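Local coordinates for protein Sb(V)-As(V) reductase (Leishmania major, PDB 2J6P) that probably reduces arsenate and antimonate, the pentavalent oxyanions of arsenic and antimony, by means of a rhodanese-like domain related to Cdc25 phosphatases, at residues 7-12 and 104-109; 24-29 and 42-47; 30-35 and 47-52. All coordinates share one frame; numbering follows the deposited sequence.

Interaction 1 of 3, residues 7-12 and 104-109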
ATOM      1  N   ILE A   7      19.981  -7.848   6.658  1.00 22.94           N
ATOM      2  CA  ILE A   7      20.473  -9.162   7.034  1.00 24.18           C
ATOM      3  C   ILE A   7      19.561 -10.198   6.393  1.00 24.68           C
ATOM      4  O   ILE A   7      18.302 -10.005   6.307  1.00 22.49           O
ATOM      5  CB  ILE A   7      20.548  -9.225   8.582  1.00 24.94           C
ATOM      6  CG1 ILE A   7      20.848 -10.553   9.126  1.00 26.97           C
ATOM      7  CG2 ILE A   7      19.087  -9.002   9.266  1.00 21.48           C
ATOM      8  CD1 ILE A   7      20.849 -10.554  10.824  1.00 23.79           C
ATOM      9  N   LYS A   8      20.119 -11.333   5.986  1.00 22.57           N
ATOM     10  CA  LYS A   8      19.275 -12.363   5.375  1.00 23.90           C
ATOM     11  C   LYS A   8      18.729 -13.255   6.421  1.00 23.36           C
ATOM     12  O   LYS A   8      19.276 -13.278   7.496  1.00 22.83           O
ATOM     13  CB  LYS A   8      20.126 -13.272   4.507  1.00 24.56           C
ATOM     14  CG  LYS A   8      20.989 -12.459   3.448  1.00 29.68           C
ATOM     15  CD  LYS A   8      21.999 -13.457   2.865  1.00 34.54           C
ATOM     16  CE  LYS A   8      22.107 -13.074   1.406  1.00 45.17           C
ATOM     17  NZ  LYS A   8      23.500 -12.949   0.813  1.00 44.95           N
ATOM     18  N   PRO A   9      17.647 -14.021   6.088  1.00 25.44           N
ATOM     19  CA  PRO A   9      17.051 -14.907   7.042  1.00 26.33           C
ATOM     20  C   PRO A   9      18.060 -15.910   7.539  1.00 26.89           C
ATOM     21  O   PRO A   9      18.001 -16.209   8.718  1.00 26.15           O
ATOM     22  CB  PRO A   9      15.953 -15.612   6.290  1.00 24.61           C
ATOM     23  CG  PRO A   9      15.709 -14.797   5.132  1.00 29.45           C
ATOM     24  CD  PRO A   9      16.895 -14.014   4.816  1.00 25.75           C
ATOM     25  N   GLU A  10      18.961 -16.414   6.699  1.00 26.33           N
ATOM     26  CA  GLU A  10      19.905 -17.464   7.200  1.00 28.46           C
ATOM     27  C   GLU A  10      20.749 -16.880   8.266  1.00 28.08           C
ATOM     28  O   GLU A  10      21.069 -17.577   9.223  1.00 28.18           O
ATOM     29  CB  GLU A  10      20.879 -17.976   6.068  1.00 28.21           C
ATOM     30  CG  GLU A  10      20.231 -18.502   4.821  1.00 37.62           C
ATOM     31  CD  GLU A  10      19.816 -17.338   3.791  1.00 40.92           C
ATOM     32  OE1 GLU A  10      19.075 -16.411   4.109  1.00 36.73           O
ATOM     33  OE2 GLU A  10      20.336 -17.313   2.684  1.00 47.46           O
ATOM     34  N   GLU A  11      21.206 -15.629   8.041  1.00 26.69           N
ATOM     35  CA  GLU A  11      22.036 -14.900   8.945  1.00 28.82           C
ATOM     36  C   GLU A  11      21.349 -14.605  10.271  1.00 29.03           C
ATOM     37  O   GLU A  11      21.998 -14.654  11.300  1.00 28.46           O
ATOM     38  CB  GLU A  11      22.489 -13.611   8.300  1.00 29.11           C
ATOM     39  CG  GLU A  11      23.372 -13.823   6.991  1.00 30.63           C
ATOM     40  CD  GLU A  11      23.798 -12.483   6.397  1.00 35.25           C
ATOM     41  OE1 GLU A  11      22.973 -11.503   6.295  1.00 27.63           O
ATOM     42  OE2 GLU A  11      24.993 -12.352   6.036  1.00 44.34           O
ATOM     43  N   LEU A  12      20.038 -14.293  10.258  1.00 26.54           N
ATOM     44  CA  LEU A  12      19.289 -14.157  11.474  1.00 25.73           C
ATOM     45  C   LEU A  12      19.146 -15.520  12.229  1.00 27.48           C
ATOM     46  O   LEU A  12      19.232 -15.572  13.423  1.00 27.22           O
ATOM     47  CB  LEU A  12      17.840 -13.631  11.182  1.00 26.01           C
ATOM     48  CG  LEU A  12      16.930 -13.449  12.440  1.00 26.35           C
ATOM     49  CD1 LEU A  12      17.545 -12.502  13.504  1.00 19.57           C
ATOM     50  CD2 LEU A  12      15.494 -12.907  11.997  1.00 23.83           C
ATOM     51  N   TYR A 104      19.603  -3.277  11.630  1.00 21.63           N
ATOM     52  CA  TYR A 104      19.484  -4.120  10.498  1.00 20.88           C
ATOM     53  C   TYR A 104      18.015  -4.279  10.123  1.00 23.18           C
ATOM     54  O   TYR A 104      17.156  -4.262  10.983  1.00 21.58           O
ATOM     55  CB  TYR A 104      20.002  -5.563  10.768  1.00 23.63           C
ATOM     56  CG  TYR A 104      21.481  -5.519  11.132  1.00 26.23           C
ATOM     57  CD1 TYR A 104      22.456  -5.598  10.150  1.00 24.82           C
ATOM     58  CD2 TYR A 104      21.881  -5.354  12.501  1.00 27.05           C
ATOM     59  CE1 TYR A 104      23.846  -5.583  10.505  1.00 30.37           C
ATOM     60  CE2 TYR A 104      23.287  -5.249  12.853  1.00 30.28           C
ATOM     61  CZ  TYR A 104      24.245  -5.331  11.848  1.00 27.64           C
ATOM     62  OH  TYR A 104      25.597  -5.258  12.190  1.00 33.28           O
ATOM     63  N   VAL A 105      17.766  -4.544   8.855  1.00 21.51           N
ATOM     64  CA  VAL A 105      16.434  -4.937   8.355  1.00 22.61           C
ATOM     65  C   VAL A 105      16.512  -6.345   7.777  1.00 20.90           C
ATOM     66  O   VAL A 105      17.444  -6.677   7.041  1.00 19.29           O
ATOM     67  CB  VAL A 105      15.882  -3.898   7.286  1.00 21.99           C
ATOM     68  CG1 VAL A 105      14.654  -4.391   6.485  1.00 19.87           C
ATOM     69  CG2 VAL A 105      15.651  -2.520   7.992  1.00 21.01           C
ATOM     70  N   LEU A 106      15.570  -7.164   8.189  1.00 19.75           N
ATOM     71  CA  LEU A 106      15.599  -8.543   7.828  1.00 21.58           C
ATOM     72  C   LEU A 106      15.028  -8.514   6.366  1.00 21.25           C
ATOM     73  O   LEU A 106      13.818  -8.223   6.168  1.00 20.16           O
ATOM     74  CB  LEU A 106      14.674  -9.310   8.714  1.00 20.04           C
ATOM     75  CG  LEU A 106      14.319 -10.709   8.189  1.00 20.46           C
ATOM     76  CD1 LEU A 106      15.703 -11.570   8.188  1.00 21.45           C
ATOM     77  CD2 LEU A 106      13.171 -11.424   9.072  1.00 19.70           C
ATOM     78  N   ARG A 107      15.899  -8.822   5.411  1.00 19.93           N
ATOM     79  CA  ARG A 107      15.551  -8.803   3.983  1.00 21.88           C
ATOM     80  C   ARG A 107      14.330  -9.746   3.732  1.00 22.44           C
ATOM     81  O   ARG A 107      14.413 -10.934   4.091  1.00 19.22           O
ATOM     82  CB  ARG A 107      16.751  -9.266   3.150  1.00 20.21           C
ATOM     83  CG  ARG A 107      16.404  -9.270   1.530  1.00 20.66           C
ATOM     84  CD  ARG A 107      16.498  -7.947   0.920  1.00 21.90           C
ATOM     85  NE  ARG A 107      17.929  -7.549   0.767  1.00 25.65           N
ATOM     86  CZ  ARG A 107      18.325  -6.336   0.374  1.00 24.39           C
ATOM     87  NH1 ARG A 107      17.379  -5.412   0.077  1.00 25.82           N
ATOM     88  NH2 ARG A 107      19.648  -6.026   0.309  1.00 19.87           N
ATOM     89  N   GLY A 108      13.231  -9.233   3.132  1.00 21.60           N
ATOM     90  CA  GLY A 108      12.106 -10.149   2.829  1.00 19.81           C
ATOM     91  C   GLY A 108      11.111 -10.321   3.977  1.00 19.58           C
ATOM     92  O   GLY A 108       9.989 -10.860   3.801  1.00 18.63           O
ATOM     93  N   GLY A 109      11.468  -9.850   5.162  1.00 20.19           N
ATOM     94  CA  GLY A 109      10.551  -9.851   6.277  1.00 19.02           C
ATOM     95  C   GLY A 109      10.068 -11.189   6.750  1.00 19.61           C
ATOM     96  O   GLY A 109      10.635 -12.233   6.438  1.00 20.31           O
TER

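Interaction 2 of 3, residues 24-29 and 42-47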
ATOM      1  N   LYS A  24      22.608 -10.813  22.843  1.00 35.11           N
ATOM      2  CA  LYS A  24      23.053  -9.496  22.218  1.00 35.07           C
ATOM      3  C   LYS A  24      22.137  -8.941  21.075  1.00 32.34           C
ATOM      4  O   LYS A  24      22.411  -7.849  20.464  1.00 29.60           O
ATOM      5  CB  LYS A  24      24.455  -9.694  21.625  1.00 34.87           C
ATOM      6  CG  LYS A  24      25.506 -10.004  22.691  1.00 34.64           C
ATOM      7  CD  LYS A  24      26.742 -10.424  21.940  1.00 44.60           C
ATOM      8  CE  LYS A  24      27.833 -10.978  22.844  1.00 51.62           C
ATOM      9  NZ  LYS A  24      28.564 -12.020  21.945  1.00 53.89           N
ATOM     10  N   ALA A  25      21.108  -9.733  20.760  1.00 30.52           N
ATOM     11  CA  ALA A  25      20.241  -9.450  19.583  1.00 31.03           C
ATOM     12  C   ALA A  25      18.828  -9.127  20.019  1.00 29.74           C
ATOM     13  O   ALA A  25      18.300  -9.708  21.035  1.00 31.15           O
ATOM     14  CB  ALA A  25      20.304 -10.556  18.453  1.00 29.25           C
ATOM     15  N   ALA A  26      18.227  -8.148  19.363  1.00 26.15           N
ATOM     16  CA  ALA A  26      16.804  -7.911  19.550  1.00 23.71           C
ATOM     17  C   ALA A  26      16.098  -7.938  18.181  1.00 21.82           C
ATOM     18  O   ALA A  26      16.696  -7.521  17.166  1.00 19.56           O
ATOM     19  CB  ALA A  26      16.576  -6.519  20.241  1.00 22.76           C
ATOM     20  N   VAL A  27      14.831  -8.399  18.168  1.00 19.82           N
ATOM     21  CA  VAL A  27      14.048  -8.583  16.896  1.00 19.92           C
ATOM     22  C   VAL A  27      12.914  -7.603  17.082  1.00 21.06           C
ATOM     23  O   VAL A  27      12.250  -7.655  18.087  1.00 19.90           O
ATOM     24  CB  VAL A  27      13.580  -9.969  16.679  1.00 19.87           C
ATOM     25  CG1 VAL A  27      12.662 -10.064  15.394  1.00 19.25           C
ATOM     26  CG2 VAL A  27      14.783 -10.817  16.501  1.00 23.19           C
ATOM     27  N   ILE A  28      12.838  -6.604  16.211  1.00 21.34           N
ATOM     28  CA  ILE A  28      11.806  -5.511  16.325  1.00 20.38           C
ATOM     29  C   ILE A  28      10.761  -5.816  15.215  1.00 20.82           C
ATOM     30  O   ILE A  28      11.058  -5.800  14.055  1.00 17.86           O
ATOM     31  CB  ILE A  28      12.366  -4.157  16.195  1.00 22.34           C
ATOM     32  CG1 ILE A  28      13.686  -4.020  17.036  1.00 22.05           C
ATOM     33  CG2 ILE A  28      11.196  -3.026  16.413  1.00 21.61           C
ATOM     34  CD1 ILE A  28      13.504  -4.172  18.495  1.00 25.10           C
ATOM     35  N   ASP A  29       9.592  -6.243  15.620  1.00 18.54           N
ATOM     36  CA  ASP A  29       8.575  -6.584  14.670  1.00 20.72           C
ATOM     37  C   ASP A  29       7.728  -5.283  14.426  1.00 19.62           C
ATOM     38  O   ASP A  29       7.160  -4.750  15.358  1.00 17.95           O
ATOM     39  CB  ASP A  29       7.668  -7.570  15.344  1.00 18.84           C
ATOM     40  CG  ASP A  29       6.523  -8.083  14.423  1.00 23.40           C
ATOM     41  OD1 ASP A  29       6.157  -7.476  13.363  1.00 22.28           O
ATOM     42  OD2 ASP A  29       5.994  -9.135  14.843  1.00 22.57           O
ATOM     43  N   ASN A  42       9.615 -13.455  21.820  1.00 34.77           N
ATOM     44  CA  ASN A  42      10.356 -12.285  22.358  1.00 35.47           C
ATOM     45  C   ASN A  42      10.715 -11.223  21.269  1.00 34.12           C
ATOM     46  O   ASN A  42      11.502 -10.344  21.558  1.00 33.36           O
ATOM     47  CB  ASN A  42      11.612 -12.730  23.125  1.00 35.70           C
ATOM     48  CG  ASN A  42      11.270 -13.737  24.226  1.00 42.06           C
ATOM     49  OD1 ASN A  42      10.322 -13.514  25.021  1.00 45.03           O
ATOM     50  ND2 ASN A  42      11.986 -14.866  24.251  1.00 39.51           N
ATOM     51  N   SER A  43      10.108 -11.257  20.066  1.00 30.81           N
ATOM     52  CA  SER A  43      10.189 -10.049  19.244  1.00 29.68           C
ATOM     53  C   SER A  43       9.477  -8.914  20.013  1.00 27.65           C
ATOM     54  O   SER A  43       8.547  -9.136  20.831  1.00 27.06           O
ATOM     55  CB  SER A  43       9.658 -10.280  17.858  1.00 27.28           C
ATOM     56  OG  SER A  43       8.299 -10.740  17.961  1.00 30.61           O
ATOM     57  N   ILE A  44      10.016  -7.710  19.828  1.00 27.11           N
ATOM     58  CA  ILE A  44       9.485  -6.470  20.364  1.00 26.87           C
ATOM     59  C   ILE A  44       8.574  -5.817  19.352  1.00 26.04           C
ATOM     60  O   ILE A  44       9.017  -5.516  18.246  1.00 25.26           O
ATOM     61  CB  ILE A  44      10.600  -5.551  20.749  1.00 26.96           C
ATOM     62  CG1 ILE A  44      11.416  -6.248  21.852  1.00 31.33           C
ATOM     63  CG2 ILE A  44      10.017  -4.278  21.424  1.00 29.25           C
ATOM     64  CD1 ILE A  44      12.766  -5.645  22.125  1.00 26.58           C
ATOM     65  N   ASN A  45       7.321  -5.548  19.692  1.00 24.86           N
ATOM     66  CA  ASN A  45       6.411  -4.996  18.660  1.00 24.16           C
ATOM     67  C   ASN A  45       6.514  -3.507  18.594  1.00 23.51           C
ATOM     68  O   ASN A  45       6.193  -2.844  19.536  1.00 21.85           O
ATOM     69  CB  ASN A  45       4.895  -5.506  18.832  1.00 25.83           C
ATOM     70  CG  ASN A  45       3.896  -5.118  17.570  1.00 29.12           C
ATOM     71  OD1 ASN A  45       4.273  -4.848  16.282  1.00 24.11           O
ATOM     72  ND2 ASN A  45       2.619  -4.993  17.978  1.00 28.77           N
ATOM     73  N   MET A  46       6.920  -2.932  17.469  1.00 21.01           N
ATOM     74  CA  MET A  46       6.868  -1.500  17.443  1.00 21.33           C
ATOM     75  C   MET A  46       6.145  -1.180  16.146  1.00 19.75           C
ATOM     76  O   MET A  46       6.802  -1.071  15.059  1.00 17.24           O
ATOM     77  CB  MET A  46       8.313  -0.909  17.388  1.00 21.03           C
ATOM     78  CG  MET A  46       9.135  -1.177  18.655  1.00 27.18           C
ATOM     79  SD  MET A  46       8.680   0.013  19.940  1.00 29.42           S
ATOM     80  CE  MET A  46       9.177   1.564  19.210  1.00 17.75           C
ATOM     81  N   PRO A  47       4.798  -1.057  16.203  1.00 21.18           N
ATOM     82  CA  PRO A  47       4.112  -0.989  14.892  1.00 19.63           C
ATOM     83  C   PRO A  47       4.476   0.342  14.258  1.00 18.62           C
ATOM     84  O   PRO A  47       4.230   1.473  14.821  1.00 17.79           O
ATOM     85  CB  PRO A  47       2.595  -1.027  15.247  1.00 21.03           C
ATOM     86  CG  PRO A  47       2.549  -0.984  16.736  1.00 23.25           C
ATOM     87  CD  PRO A  47       3.892  -0.990  17.345  1.00 19.62           C
TER
HETATM   88  O   HOH W   1      13.897  -9.585  20.567  1.00 29.32           O
HETATM   89  O   HOH W   2       5.897  -9.395  17.540  1.00 38.06           O

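Interaction 3 of 3, residues 30-35 and 47-52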
ATOM      1  N   CYS A  30       7.668  -4.815  13.190  1.00 18.83           N
ATOM      2  CA  CYS A  30       7.051  -3.507  12.925  1.00 18.51           C
ATOM      3  C   CYS A  30       5.695  -3.627  12.356  1.00 18.93           C
ATOM      4  O   CYS A  30       5.176  -2.613  11.872  1.00 17.78           O
ATOM      5  CB  CYS A  30       7.882  -2.752  11.855  1.00 21.40           C
ATOM      6  SG  CYS A  30       9.627  -2.450  12.540  1.00 21.39           S
ATOM      7  N   ARG A  31       5.109  -4.841  12.427  1.00 19.82           N
ATOM      8  CA  ARG A  31       3.743  -5.135  11.930  1.00 19.92           C
ATOM      9  C   ARG A  31       2.640  -4.538  12.761  1.00 21.03           C
ATOM     10  O   ARG A  31       2.875  -4.111  13.870  1.00 18.69           O
ATOM     11  CB  ARG A  31       3.534  -6.626  11.739  1.00 20.93           C
ATOM     12  CG  ARG A  31       4.270  -7.087  10.399  1.00 17.23           C
ATOM     13  CD  ARG A  31       4.251  -8.699  10.383  1.00 18.06           C
ATOM     14  NE  ARG A  31       4.757  -9.239  11.663  1.00 16.98           N
ATOM     15  CZ  ARG A  31       4.774 -10.520  11.909  1.00 22.47           C
ATOM     16  NH1 ARG A  31       4.325 -11.353  10.941  1.00 21.18           N
ATOM     17  NH2 ARG A  31       5.249 -10.972  13.040  1.00 20.44           N
ATOM     18  N   ASP A  32       1.408  -4.502  12.222  1.00 19.52           N
ATOM     19  CA  ASP A  32       0.328  -3.888  12.973  1.00 19.09           C
ATOM     20  C   ASP A  32      -0.901  -4.831  13.175  1.00 21.52           C
ATOM     21  O   ASP A  32      -0.935  -5.547  14.170  1.00 22.24           O
ATOM     22  CB  ASP A  32      -0.054  -2.475  12.329  1.00 18.05           C
ATOM     23  CG  ASP A  32      -0.149  -2.523  10.785  1.00 22.66           C
ATOM     24  OD1 ASP A  32       0.801  -2.038  10.078  1.00 17.47           O
ATOM     25  OD2 ASP A  32      -1.183  -3.061  10.232  1.00 25.03           O
ATOM     26  N   SER A  33      -1.844  -4.837  12.264  1.00 18.69           N
ATOM     27  CA  SER A  33      -2.991  -5.734  12.417  1.00 23.52           C
ATOM     28  C   SER A  33      -2.671  -7.066  11.767  1.00 23.93           C
ATOM     29  O   SER A  33      -3.473  -7.964  11.866  1.00 25.04           O
ATOM     30  CB  SER A  33      -4.253  -5.158  11.709  1.00 16.59           C
ATOM     31  OG  SER A  33      -3.873  -4.801  10.372  1.00 24.50           O
ATOM     32  N   ASP A  34      -1.518  -7.166  11.083  1.00 24.26           N
ATOM     33  CA  ASP A  34      -1.122  -8.488  10.486  1.00 24.91           C
ATOM     34  C   ASP A  34      -0.020  -9.121  11.322  1.00 25.04           C
ATOM     35  O   ASP A  34       0.574 -10.124  10.921  1.00 25.99           O
ATOM     36  CB  ASP A  34      -0.613  -8.317   9.029  1.00 24.99           C
ATOM     37  CG  ASP A  34       0.599  -7.355   8.940  1.00 25.56           C
ATOM     38  OD1 ASP A  34       0.763  -6.479   9.842  1.00 23.53           O
ATOM     39  OD2 ASP A  34       1.374  -7.404   7.967  1.00 23.82           O
ATOM     40  N   ARG A  35       0.232  -8.580  12.513  1.00 24.66           N
ATOM     41  CA  ARG A  35       1.280  -9.126  13.364  1.00 28.79           C
ATOM     42  C   ARG A  35       1.080 -10.581  13.731  1.00 30.51           C
ATOM     43  O   ARG A  35       2.066 -11.345  13.865  1.00 31.05           O
ATOM     44  CB  ARG A  35       1.411  -8.308  14.679  1.00 28.32           C
ATOM     45  CG  ARG A  35       2.690  -8.564  15.483  1.00 40.82           C
ATOM     46  CD  ARG A  35       2.721  -9.813  16.497  1.00 51.23           C
ATOM     47  NE  ARG A  35       2.298  -9.583  17.921  1.00 59.38           N
ATOM     48  CZ  ARG A  35       1.440  -8.660  18.430  1.00 63.25           C
ATOM     49  NH1 ARG A  35       0.777  -7.719  17.673  1.00 62.59           N
ATOM     50  NH2 ARG A  35       1.228  -8.685  19.753  1.00 56.78           N
ATOM     51  N   PRO A  47       4.798  -1.057  16.203  1.00 21.18           N
ATOM     52  CA  PRO A  47       4.112  -0.989  14.892  1.00 19.63           C
ATOM     53  C   PRO A  47       4.476   0.342  14.258  1.00 18.62           C
ATOM     54  O   PRO A  47       4.230   1.473  14.821  1.00 17.79           O
ATOM     55  CB  PRO A  47       2.595  -1.027  15.247  1.00 21.03           C
ATOM     56  CG  PRO A  47       2.549  -0.984  16.736  1.00 23.25           C
ATOM     57  CD  PRO A  47       3.892  -0.990  17.345  1.00 19.62           C
ATOM     58  N   THR A  48       5.086   0.256  13.105  1.00 18.52           N
ATOM     59  CA  THR A  48       5.472   1.509  12.387  1.00 16.62           C
ATOM     60  C   THR A  48       4.288   2.488  12.190  1.00 19.07           C
ATOM     61  O   THR A  48       4.456   3.712  12.229  1.00 18.40           O
ATOM     62  CB  THR A  48       6.073   1.114  11.028  1.00 15.21           C
ATOM     63  OG1 THR A  48       7.324   0.431  11.362  1.00 18.55           O
ATOM     64  CG2 THR A  48       6.458   2.410  10.198  1.00 17.60           C
ATOM     65  N   ILE A  49       3.084   1.956  11.938  1.00 17.61           N
ATOM     66  CA  ILE A  49       1.994   2.818  11.611  1.00 19.48           C
ATOM     67  C   ILE A  49       1.632   3.777  12.716  1.00 19.46           C
ATOM     68  O   ILE A  49       1.096   4.825  12.447  1.00 19.32           O
ATOM     69  CB  ILE A  49       0.795   1.919  11.108  1.00 21.06           C
ATOM     70  CG1 ILE A  49      -0.293   2.691  10.514  1.00 20.42           C
ATOM     71  CG2 ILE A  49       0.207   1.158  12.202  1.00 17.01           C
ATOM     72  CD1 ILE A  49      -1.479   1.674  10.126  1.00 20.19           C
ATOM     73  N   SER A  50       1.870   3.418  13.983  1.00 18.61           N
ATOM     74  CA  SER A  50       1.343   4.214  15.026  1.00 17.55           C
ATOM     75  C   SER A  50       2.360   4.611  16.096  1.00 20.16           C
ATOM     76  O   SER A  50       1.961   5.328  17.020  1.00 20.54           O
ATOM     77  CB  SER A  50       0.223   3.380  15.627  1.00 17.25           C
ATOM     78  OG  SER A  50       0.728   2.175  16.255  1.00 16.25           O
ATOM     79  N   CYS A  51       3.609   4.070  16.069  1.00 20.46           N
ATOM     80  CA  CYS A  51       4.648   4.437  17.045  1.00 19.86           C
ATOM     81  C   CYS A  51       5.106   5.859  16.883  1.00 20.41           C
ATOM     82  O   CYS A  51       5.031   6.381  15.787  1.00 17.13           O
ATOM     83  CB  CYS A  51       5.880   3.591  16.953  1.00 22.99           C
ATOM     84  SG  CYS A  51       5.579   2.055  17.680  1.00 26.70           S
ATOM     85  N   THR A  52       5.412   6.538  18.006  1.00 17.47           N
ATOM     86  CA  THR A  52       5.737   7.942  17.938  1.00 20.07           C
ATOM     87  C   THR A  52       7.196   8.082  18.334  1.00 21.68           C
ATOM     88  O   THR A  52       7.789   7.138  18.766  1.00 20.90           O
ATOM     89  CB  THR A  52       4.893   8.799  18.839  1.00 20.25           C
ATOM     90  OG1 THR A  52       5.166   8.333  20.201  1.00 22.72           O
ATOM     91  CG2 THR A  52       3.337   8.560  18.550  1.00 18.42           C
TER
HETATM   92  O   HOH W   3       2.893  -1.085  11.370  1.00 20.23           O

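Interaction 1 of 3, residues 7-12 and 104-109
Ile7 and Leu106 sit beside each other on two parallel strands at one margin of the central sheet of a rhodanese-like fold, where strand 5-7 lies next to strand 102-106. Two backbone bonds fix the pairing: Ile7 N gives its hydrogen to Val105 O at 2.8 Å, nearly straight at 166°, and Arg107 N returns one to Ile7 O, also at 2.8 Å. The side chain of Leu106 joins the strand to the helix after Ile7. From CB, the first torsion sets CG opposite the backbone N (chi1 164°), and CG splits into two methyls. CD1 turns back over the first segment, 3.6 Å from Ile7 O and 3.8 Å from Pro9 N. CD2 lies 4.0 Å from Leu12 CD2, a methyl that CD1 meets as well, and the two leucines cross at about a right angle. A branched aliphatic residue suits this place because its two methyls together cover the peptides leading into helix 9-17 and the leucine; Val72 and His74 of the next strand pack on the same side chain. Ile7 CG2 lies against the 105-106 backbone, 3.6 Å from Val105 O, and reaches Tyr104 CB at 3.9 Å. Beyond the strand, Leu106 to Gly109 form a type II turn, with Gly108 at the position where positive phi is easiest for glycine. Arg107 aims its guanidinium outward, making a cation-pi contact with Tyr6 and packing on His115 of the second subunit. Pro9 suits the helix's first turn, its nitrogen having no hydrogen to satisfy. Just before it stands Lys8, the N-cap residue, whose N is held by Glu11 OE1 at 2.9 Å (172° at the hydrogen); the carboxylate oxygen receives it on its anti side.

Interaction 2 of 3, residues 24-29 and 42-47
Ala26 touches across the contact with its one methyl, which faces Ile44 CD1 and also touches Leu63 of helix 53-65. At Val27 the backbone takes over: its O accepts from Ile44 N at 2.8 Å, nearly straight at 172°, while its CG1 lies 3.9 Å from Ser43 CB. Its own N gives to a water that in turn donates to Asn42 O, so a solvent molecule continues the pairing where the two backbones part. Strand 25-29 and strand 44-45 run parallel here, the latter outermost in this chain's rhodanese-like sheet. Ile28 follows, its CG1 set beside the backbone N (chi1 -44°). That torsion and the bend at chi2 (-64°) bring CD1 to 3.9 Å from Ile44 CB, while CG2, on the other branch, lies 3.6 Å from Met46 CG. The three side chains point the same way, and Leu59 and Leu63 of helix 53-65 lie over them, which explains why all are apolar. Asp29 faces the other side of the sheet. Its N donates to Ile44 O at 2.8 Å, and its O accepts from Met46 N. The carboxylate, swung away from the backbone N, forms a salt bridge through OD2 with Arg31. A second water donates to Asp29 OD2 at 2.7 Å and also to Ser43 OG, the hydroxyl that is hydrogen-bonded to Ile40 O.

Interaction 3 of 3, residues 30-35 and 47-52
Cys30 and Pro47 bring the two segments to 4.3 Å between their CA atoms just past the ends of strands 25-29 and 44-45, and Thr48 N then donates to Cys30 O at 3.1 Å, approaching well off the carbonyl axis (C=O...N angle 128°) and tilted from its plane. Around this single direct backbone bond a few side chains meet. Cys30 sets its CB 3.3 Å from Thr48 OG1. Pro47 CB lies 3.4 Å from Arg31 O, and Pro47 CA makes CA-H...O contacts with Cys30 O and Arg31 O; the compact proline suits a place where C-H groups face carbonyls. Asp32 crosses Ile49 at about a right angle, its CB 3.6 Å from Ile49 CG2. That methyl takes the position between the backbone N and the carbonyl carbon, which turns it to the aspartate. One water reaches three groups at once: it donates to Cys30 O at 2.8 Å and to Asp32 OD1 at 2.6 Å, and accepts from Ile49 N at 3.1 Å. Within its own loop the other carboxylate oxygen, Asp32 OD2, takes the N-H of Ser33, which holds the group in place. Cys75 and Arg81, outside the segments, are separated by five residues, the spacing of the phosphate-binding loop in Cdc25 phosphatases. Asp32 OD1 and Asp34 OD1 both form salt bridges with the guanidinium of Arg81 and probably help to orient it beside this likely anion-binding loop, while Thr48 OG1 holds the backbone carbonyl of the same arginine.

Interactions 1 and 2 belong to the same parallel sheet but to opposite margins of it, pairing its two outermost strands with their inner neighbours; their centres are 13 Å apart and they do not touch. Interaction 1 is the more buried, largely aliphatic. Interaction 2 is apolar on the face toward helix 53-65 and mostly polar on the other. Interaction 3, more peripheral and only partly buried beside other subunits, shares Pro47 with interaction 2 and joins the loops that leave strands 25-29 and 44-45. There regular strand pairing gives way to one backbone bond and a water shared between the segments. The carboxylate of Asp29 in interaction 2 pairs with the guanidinium of Arg31 in interaction 3.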